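Local coordinates for protein luciferase-like monooxygenase (Streptomyces bottropensis, PDB 7BIP) that is probably a flavin-dependent monooxygenase of the luciferase-like family, taking part in the biosynthesis of the polyketide rishirilide, at residues A29-E34 / R337-F342; G36-K41 / T224-H229; A66-V71 / Q100-V105. All coordinates share one frame; numbering follows the deposited sequence.

Interaction 1. Residues A29-E34 / R337-F342; sequences AELADE and RTMRLF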
# COMPACT_ATOMS: atom_id res chain seq x y z
N ALA A 29 -6.23 -6.74 14.23
CA ALA A 29 -6.95 -7.13 13.02
C ALA A 29 -7.20 -8.63 12.98
O ALA A 29 -8.30 -9.08 12.62
CB ALA A 29 -6.16 -6.67 11.79
N GLU A 30 -6.20 -9.43 13.37
CA GLU A 30 -6.39 -10.89 13.47
C GLU A 30 -7.45 -11.23 14.51
O GLU A 30 -8.28 -12.12 14.29
CB GLU A 30 -5.07 -11.56 13.84
CG GLU A 30 -4.02 -11.56 12.71
CD GLU A 30 -2.64 -12.01 13.18
OE1 GLU A 30 -2.50 -12.35 14.37
OE2 GLU A 30 -1.69 -12.04 12.37
N LEU A 31 -7.42 -10.55 15.66
CA LEU A 31 -8.43 -10.81 16.68
C LEU A 31 -9.82 -10.42 16.20
O LEU A 31 -10.80 -11.12 16.50
CB LEU A 31 -8.05 -10.07 17.97
CG LEU A 31 -8.85 -10.46 19.21
CD1 LEU A 31 -8.51 -11.90 19.64
CD2 LEU A 31 -8.55 -9.49 20.35
N ALA A 32 -9.94 -9.32 15.45
CA ALA A 32 -11.23 -8.98 14.84
C ALA A 32 -11.74 -10.13 13.97
O ALA A 32 -12.92 -10.51 14.02
CB ALA A 32 -11.09 -7.70 14.02
N ASP A 33 -10.85 -10.68 13.14
CA ASP A 33 -11.18 -11.84 12.31
C ASP A 33 -11.66 -13.02 13.16
O ASP A 33 -12.73 -13.59 12.91
CB ASP A 33 -9.94 -12.22 11.50
CG ASP A 33 -10.26 -12.93 10.20
OD1 ASP A 33 -11.26 -12.57 9.55
OD2 ASP A 33 -9.48 -13.82 9.81
N GLU A 34 -10.89 -13.37 14.19
CA GLU A 34 -11.18 -14.56 14.98
C GLU A 34 -12.48 -14.41 15.76
O GLU A 34 -13.26 -15.37 15.87
CB GLU A 34 -10.03 -14.84 15.94
CG GLU A 34 -8.70 -15.14 15.26
CD GLU A 34 -7.51 -15.00 16.21
OE1 GLU A 34 -7.73 -14.82 17.43
OE2 GLU A 34 -6.36 -15.07 15.73
N ARG A 337 -8.60 -6.75 25.38
CA ARG A 337 -9.65 -7.00 26.37
C ARG A 337 -10.96 -6.35 25.94
O ARG A 337 -12.03 -6.97 26.04
CB ARG A 337 -9.23 -6.48 27.75
CG ARG A 337 -10.36 -6.55 28.78
CD ARG A 337 -9.87 -6.14 30.17
NE ARG A 337 -9.55 -4.73 30.24
CZ ARG A 337 -9.16 -4.11 31.35
NH1 ARG A 337 -9.03 -4.81 32.48
NH2 ARG A 337 -8.89 -2.82 31.32
N THR A 338 -10.89 -5.10 25.45
CA THR A 338 -12.08 -4.43 24.95
C THR A 338 -12.75 -5.26 23.87
O THR A 338 -13.97 -5.47 23.88
CB THR A 338 -11.72 -3.05 24.39
OG1 THR A 338 -11.35 -2.17 25.46
CG2 THR A 338 -12.90 -2.43 23.63
N MET A 339 -11.95 -5.77 22.92
CA MET A 339 -12.53 -6.54 21.83
C MET A 339 -13.11 -7.86 22.33
O MET A 339 -14.19 -8.26 21.90
CB MET A 339 -11.49 -6.77 20.74
CG MET A 339 -11.14 -5.49 19.99
SD MET A 339 -9.76 -5.78 18.87
CE MET A 339 -10.49 -6.94 17.72
N ARG A 340 -12.40 -8.53 23.24
CA ARG A 340 -12.89 -9.81 23.76
C ARG A 340 -14.18 -9.63 24.55
O ARG A 340 -15.10 -10.45 24.42
CB ARG A 340 -11.81 -10.48 24.61
CG ARG A 340 -10.64 -10.98 23.79
CD ARG A 340 -9.79 -12.01 24.52
NE ARG A 340 -8.76 -12.56 23.64
CZ ARG A 340 -7.49 -12.16 23.64
NH1 ARG A 340 -7.09 -11.22 24.48
NH2 ARG A 340 -6.63 -12.71 22.79
N LEU A 341 -14.28 -8.58 25.36
CA LEU A 341 -15.50 -8.36 26.12
C LEU A 341 -16.66 -8.01 25.20
O LEU A 341 -17.79 -8.47 25.40
CB LEU A 341 -15.29 -7.26 27.17
CG LEU A 341 -14.45 -7.64 28.39
CD1 LEU A 341 -14.15 -6.39 29.24
CD2 LEU A 341 -15.13 -8.71 29.23
N PHE A 342 -16.40 -7.19 24.18
CA PHE A 342 -17.45 -6.85 23.23
C PHE A 342 -17.93 -8.09 22.50
O PHE A 342 -19.13 -8.29 22.31
CB PHE A 342 -16.95 -5.80 22.23
CG PHE A 342 -18.05 -5.07 21.52
CD1 PHE A 342 -18.44 -3.80 21.93
CD2 PHE A 342 -18.71 -5.65 20.45
CE1 PHE A 342 -19.46 -3.13 21.28
CE2 PHE A 342 -19.73 -4.97 19.80
CZ PHE A 342 -20.11 -3.72 20.22
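Two neighbouring outer helices of a TIM barrel pack side by side where Leu31 and Ala32 of helix 18-35 meet Met339 and Arg340 of helix 332-345. The short axes run almost parallel, 8° apart and 10.5 Å from each other, a spacing wide enough that side chains rather than backbones fill most of the interface. Met339 and Leu31 share the bridging. The methionine chain reaches out from CB and then bends at the sulfur (chi3 65°), which sends the terminal methyl onto the backbone of the other helix: Met339 CE lies 3.3 Å from Ala32 N, a tight fit, and 3.8 Å from Ala32 CB. The same methyl is 4.0 Å from Leu31 CB.

Leu31 answers from the opposite direction, sliding past Met339 so that its CD2 rests 4.0 Å from Met339 CB. With CG anti to the backbone N (chi1 -168°), the leucine fork projects into the groove between the helices. These are the helices that follow strand 2-6 and strand 320-324, two strands paired in parallel where the ring of the barrel closes, so the contact joins the N-terminal and C-terminal parts of the chain. Behind it, Ala32 also packs on Val40 of strand 39-42, and Met339 reaches Leu28 one turn back on helix 18-35.

Toward solvent the chemistry changes. Arg340 crosses Leu31 at about a right angle; CD2 of the leucine lies over one guanidinium face, while Leu31 CD1 comes within 3.8 Å of Arg340 NH2. Glu34 carries the opposite charge, but its OE1 stays 5.9 Å from Arg340 NH2, so any attraction acts at a distance; both oxygens of Glu34 are instead bonded close to home, with Arg27 forming a salt bridge to OE2.

Interaction 2. Residues G36-K41 / T224-H229; sequences GFHHVK and TEEDIH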
# COMPACT_ATOMS: atom_id res chain seq x y z
N GLY A 36 -15.14 -12.53 15.14
CA GLY A 36 -16.37 -12.35 14.39
C GLY A 36 -16.80 -10.92 14.17
O GLY A 36 -17.98 -10.69 13.88
N PHE A 37 -15.90 -9.96 14.32
CA PHE A 37 -16.22 -8.58 14.00
C PHE A 37 -16.43 -8.40 12.50
O PHE A 37 -15.99 -9.21 11.68
CB PHE A 37 -15.11 -7.65 14.51
CG PHE A 37 -15.13 -7.46 16.01
CD1 PHE A 37 -15.89 -6.44 16.57
CD2 PHE A 37 -14.43 -8.32 16.85
CE1 PHE A 37 -15.93 -6.26 17.95
CE2 PHE A 37 -14.47 -8.14 18.25
CZ PHE A 37 -15.23 -7.10 18.78
N HIS A 38 -17.11 -7.31 12.15
CA HIS A 38 -17.54 -7.10 10.77
C HIS A 38 -16.40 -6.58 9.88
O HIS A 38 -16.29 -6.97 8.72
CB HIS A 38 -18.73 -6.12 10.75
CG HIS A 38 -19.15 -5.70 9.38
ND1 HIS A 38 -18.86 -4.45 8.86
CD2 HIS A 38 -19.85 -6.35 8.42
CE1 HIS A 38 -19.36 -4.36 7.64
NE2 HIS A 38 -19.96 -5.49 7.35
N HIS A 39 -15.55 -5.70 10.41
CA HIS A 39 -14.55 -5.05 9.57
C HIS A 39 -13.38 -4.56 10.42
O HIS A 39 -13.44 -4.54 11.65
CB HIS A 39 -15.16 -3.87 8.80
CG HIS A 39 -15.59 -2.74 9.68
ND1 HIS A 39 -16.91 -2.53 10.02
CD2 HIS A 39 -14.89 -1.75 10.28
CE1 HIS A 39 -17.00 -1.47 10.80
NE2 HIS A 39 -15.79 -0.98 10.97
N VAL A 40 -12.30 -4.18 9.72
CA VAL A 40 -11.16 -3.45 10.27
C VAL A 40 -11.02 -2.17 9.46
O VAL A 40 -10.95 -2.22 8.22
CB VAL A 40 -9.86 -4.28 10.20
CG1 VAL A 40 -8.67 -3.44 10.66
CG2 VAL A 40 -9.98 -5.55 11.06
N LYS A 41 -10.98 -1.03 10.14
CA LYS A 41 -10.91 0.28 9.50
C LYS A 41 -9.62 0.98 9.93
O LYS A 41 -9.13 0.75 11.04
CB LYS A 41 -12.14 1.13 9.88
CG LYS A 41 -12.15 2.57 9.37
CD LYS A 41 -13.47 3.25 9.75
CE LYS A 41 -14.64 2.74 8.91
NZ LYS A 41 -15.94 3.21 9.50
N THR A 224 -28.65 0.14 2.88
CA THR A 224 -28.61 -0.88 3.92
C THR A 224 -27.80 -0.36 5.10
O THR A 224 -27.21 0.72 5.06
CB THR A 224 -28.00 -2.18 3.41
OG1 THR A 224 -26.59 -2.00 3.25
CG2 THR A 224 -28.63 -2.59 2.08
N GLU A 225 -27.75 -1.16 6.17
CA GLU A 225 -26.96 -0.76 7.33
C GLU A 225 -25.48 -0.68 7.02
O GLU A 225 -24.74 0.00 7.74
CB GLU A 225 -27.21 -1.73 8.50
CG GLU A 225 -26.92 -3.18 8.19
CD GLU A 225 -27.13 -4.07 9.39
OE1 GLU A 225 -26.98 -5.30 9.26
OE2 GLU A 225 -27.46 -3.55 10.47
N GLU A 226 -25.01 -1.33 5.95
CA GLU A 226 -23.60 -1.23 5.57
C GLU A 226 -23.29 0.04 4.78
O GLU A 226 -22.11 0.31 4.51
CB GLU A 226 -23.18 -2.46 4.78
CG GLU A 226 -22.93 -3.67 5.67
CD GLU A 226 -22.64 -4.93 4.89
OE1 GLU A 226 -23.53 -5.37 4.14
OE2 GLU A 226 -21.53 -5.49 5.05
N ASP A 227 -24.30 0.84 4.43
CA ASP A 227 -24.10 2.09 3.71
C ASP A 227 -23.93 3.28 4.64
O ASP A 227 -23.73 4.40 4.15
CB ASP A 227 -25.28 2.35 2.77
CG ASP A 227 -25.27 1.42 1.58
OD1 ASP A 227 -24.21 1.32 0.92
OD2 ASP A 227 -26.31 0.79 1.30
N ILE A 228 -24.03 3.08 5.95
CA ILE A 228 -23.97 4.17 6.92
C ILE A 228 -22.97 3.77 7.99
O ILE A 228 -23.19 2.79 8.72
CB ILE A 228 -25.34 4.46 7.54
CG1 ILE A 228 -26.34 4.92 6.47
CG2 ILE A 228 -25.23 5.51 8.63
CD1 ILE A 228 -27.77 4.94 6.98
N HIS A 229 -21.86 4.51 8.09
CA HIS A 229 -20.78 4.22 9.02
C HIS A 229 -20.61 5.36 10.02
O HIS A 229 -20.71 6.53 9.66
CB HIS A 229 -19.44 4.04 8.28
CG HIS A 229 -19.25 2.69 7.66
ND1 HIS A 229 -18.08 1.98 7.77
CD2 HIS A 229 -20.08 1.95 6.88
CE1 HIS A 229 -18.20 0.84 7.10
NE2 HIS A 229 -19.39 0.80 6.55
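His38 and Glu226 meet through one fairly straight hydrogen bond: His38 NE2 donates to Glu226 OE2 over 2.8 Å, with an N-H...O angle of 159°. The oxygen sits at the ring edge, close to the imidazole plane, but the carboxylate is turned 66° from that plane, and OE2 is met by the N-H on its anti side, somewhat out of the carboxylate plane. The second bond across the contact runs from Lys41 NZ to His229 ND1, at 3.0 Å, with the ammonium nitrogen almost exactly in the imidazole plane. The lysine chain, otherwise extended, bends at chi3 (-73°), which swings CE and NZ round to the ring edge.

The Lys41-His229 bond crosses the interior of the TIM barrel, whereas the His38-Glu226 bond lies at its N-terminal end, just before the strands. Strands 39-42 and 228-236 are not neighbours in the sheet; strands 2-6 and 320-324 lie between them, and the contact is made by side chains, not by strand pairing.

Further out, His39 stands between the two pairs, bonded to His38 and only loosely beside His229. Its ND1 is 3.0 Å from His38 ND1 in a hydrogen bond that either ring could donate; its ring is near parallel to that of His229 but slid aside, with centroids 5.6 Å apart. Ser322 OG of strand 320-324 is the stronger partner of Lys41 NZ and also bonds His39 NE2. Before strand 228-236, Thr224 OG1 accepts from Glu226 N (3.2 Å) in an ST turn, and Asp227 OD2 takes Thr224 N at 2.9 Å. Asp227 OD1 is held in turn by a salt bridge to Arg171.

Interaction 3. Residues A66-V71 / Q100-V105; sequences ARTRRV and QGRLDV. With EDO (1,2-ethanediol), chain F.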
# COMPACT_ATOMS: atom_id res chain seq x y z
N ALA A 66 -4.08 -9.67 4.31
CA ALA A 66 -3.29 -10.88 4.16
C ALA A 66 -3.27 -11.72 5.43
O ALA A 66 -3.08 -12.94 5.36
CB ALA A 66 -1.86 -10.51 3.74
N ARG A 67 -3.45 -11.09 6.60
CA ARG A 67 -3.50 -11.81 7.88
C ARG A 67 -4.88 -12.36 8.22
O ARG A 67 -5.00 -13.08 9.23
CB ARG A 67 -3.04 -10.88 9.02
CG ARG A 67 -1.57 -10.46 8.97
CD ARG A 67 -0.65 -11.59 9.42
NE ARG A 67 0.73 -11.13 9.55
CZ ARG A 67 1.19 -10.46 10.60
NH1 ARG A 67 0.39 -10.18 11.63
NH2 ARG A 67 2.47 -10.06 10.63
N THR A 68 -5.92 -12.07 7.43
CA THR A 68 -7.29 -12.38 7.81
C THR A 68 -8.01 -13.09 6.67
O THR A 68 -7.54 -13.13 5.53
CB THR A 68 -8.06 -11.11 8.20
OG1 THR A 68 -7.99 -10.16 7.12
CG2 THR A 68 -7.45 -10.46 9.47
N ARG A 69 -9.18 -13.66 6.99
CA ARG A 69 -9.96 -14.36 5.98
C ARG A 69 -11.37 -13.82 5.79
O ARG A 69 -11.89 -13.92 4.68
CB ARG A 69 -10.05 -15.85 6.32
CG ARG A 69 -8.71 -16.58 6.24
CD ARG A 69 -8.81 -18.00 6.78
NE ARG A 69 -7.76 -18.30 7.75
CZ ARG A 69 -7.82 -19.29 8.64
NH1 ARG A 69 -6.82 -19.48 9.48
NH2 ARG A 69 -8.88 -20.09 8.67
N ARG A 70 -12.01 -13.26 6.82
CA ARG A 70 -13.43 -12.92 6.65
C ARG A 70 -13.77 -11.47 6.97
O ARG A 70 -14.72 -10.92 6.39
CB ARG A 70 -14.30 -13.85 7.49
CG ARG A 70 -14.04 -13.79 8.98
CD ARG A 70 -15.10 -14.58 9.73
NE ARG A 70 -14.83 -14.64 11.16
CZ ARG A 70 -15.39 -15.52 11.99
NH1 ARG A 70 -16.27 -16.40 11.52
NH2 ARG A 70 -15.09 -15.51 13.28
N VAL A 71 -13.02 -10.84 7.87
CA VAL A 71 -13.29 -9.46 8.23
C VAL A 71 -13.17 -8.56 6.99
O VAL A 71 -12.28 -8.74 6.15
CB VAL A 71 -12.31 -9.06 9.36
CG1 VAL A 71 -10.89 -8.82 8.83
CG2 VAL A 71 -12.82 -7.93 10.17
N GLN A 100 -9.73 -10.50 -1.83
CA GLN A 100 -10.80 -11.34 -2.40
C GLN A 100 -12.18 -10.74 -2.13
O GLN A 100 -13.12 -11.41 -1.68
CB GLN A 100 -10.68 -12.79 -1.92
CG GLN A 100 -9.28 -13.37 -2.24
CD GLN A 100 -9.27 -14.87 -2.44
OE1 GLN A 100 -10.10 -15.60 -1.90
NE2 GLN A 100 -8.31 -15.34 -3.24
N GLY A 101 -12.30 -9.44 -2.42
CA GLY A 101 -13.60 -8.78 -2.43
C GLY A 101 -14.10 -8.27 -1.10
O GLY A 101 -15.32 -8.08 -0.96
N ARG A 102 -13.22 -8.02 -0.13
CA ARG A 102 -13.63 -7.63 1.22
C ARG A 102 -13.48 -6.14 1.48
O ARG A 102 -13.68 -5.69 2.61
CB ARG A 102 -12.84 -8.42 2.27
CG ARG A 102 -13.18 -9.91 2.33
CD ARG A 102 -12.39 -10.61 3.43
NE ARG A 102 -10.97 -10.80 3.09
CZ ARG A 102 -9.97 -10.71 3.96
NH1 ARG A 102 -10.22 -10.42 5.23
NH2 ARG A 102 -8.72 -10.92 3.56
N LEU A 103 -13.18 -5.34 0.45
CA LEU A 103 -12.86 -3.93 0.62
C LEU A 103 -14.11 -3.05 0.49
O LEU A 103 -14.91 -3.22 -0.43
CB LEU A 103 -11.82 -3.50 -0.42
CG LEU A 103 -11.42 -2.02 -0.49
CD1 LEU A 103 -10.70 -1.61 0.79
CD2 LEU A 103 -10.52 -1.79 -1.68
N ASP A 104 -14.25 -2.09 1.41
CA ASP A 104 -15.18 -0.97 1.28
C ASP A 104 -14.37 0.31 1.37
O ASP A 104 -13.47 0.42 2.22
CB ASP A 104 -16.24 -0.99 2.40
CG ASP A 104 -16.93 -2.33 2.53
OD1 ASP A 104 -17.42 -2.86 1.51
OD2 ASP A 104 -16.98 -2.88 3.65
N VAL A 105 -14.67 1.29 0.51
CA VAL A 105 -13.79 2.46 0.37
C VAL A 105 -14.54 3.71 0.84
O VAL A 105 -15.39 4.25 0.13
CB VAL A 105 -13.28 2.63 -1.06
CG1 VAL A 105 -12.31 3.82 -1.09
CG2 VAL A 105 -12.58 1.36 -1.52
C1 EDO F . -3.94 -16.33 5.29
O1 EDO F . -4.56 -17.08 4.25
C2 EDO F . -5.04 -15.69 6.14
O2 EDO F . -5.08 -16.35 7.41
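Arg102 drives its guanidinium into the bend formed by Thr68, Arg69 and Val71, and nearly all the close packing of this contact belongs to that one side chain. NH1 makes two hydrogen bonds. The bond to Thr68 OG1 is 2.9 Å long, practically straight at 178°, and lies in the guanidinium plane; the one from Arg102 NH1 to Val71 O is shorter, 2.8 Å, but bent to 138° and tilted out of that plane. Arg69 O lies over one face, toward its rim, 3.6 Å from Arg102 NE, so the group is met by a carbonyl from above and by a hydroxyl in its plane. The arginine chain bends at chi3 (-74°), turning the flat head toward the carbonyls, and Val71 CG1 packs 4.0 Å from Arg102 NH1. Outside the two segments, Ser99 O takes NE and Ala65 O takes NH2, which should fix the rotation of the head. Thr68 OG1 is itself placed by its stronger bond, to Ala64 O in the last turns of helix 57-67.

The outer side is much looser. Arg69 and Arg70 aim their CB atoms away from Arg102 and lie exposed. Arg69 NE makes a weak hydrogen bond, 3.3 Å, to O2 of an ethanediol molecule, probably left from crystallisation. Nearby the dimer partner closes in: Ala66 O and Arg67 NE exchange hydrogen bonds with Arg67 NE and Ala66 O of the second subunit.

Residues 66-71 lead from helix 57-67 into strand 72-78, and 100-105 from helix 85-98 into strand 103-107. The contact therefore joins the loop entering the first strand of a beta-alpha-beta crossover to the loop entering its second, at the N-terminal end of the parallel strands of a TIM barrel.

Interaction 2 lies nearest the centre of the chain, polar and only partly buried; interaction 1 is buried, mainly apolar packing between outer helices, and interaction 3 a guanidinium held by a hydroxyl and backbone carbonyls near the dimer interface. Strand 39-42 and the helix before it connect the first two: Ala32 O probably bonds Phe37 N, and the Phe37 ring packs against Met339 O and Phe342. Helix 18-35 also serves interaction 3 through the side turned to residues 66-71, where Asp33 receives backbone N-H groups of residues 69-71 and Glu30 forms a salt bridge with Arg67. Val71 CG2 packs on the backbone of residues 37-40, so the loop holding Arg102 also backs the strand carrying Lys41.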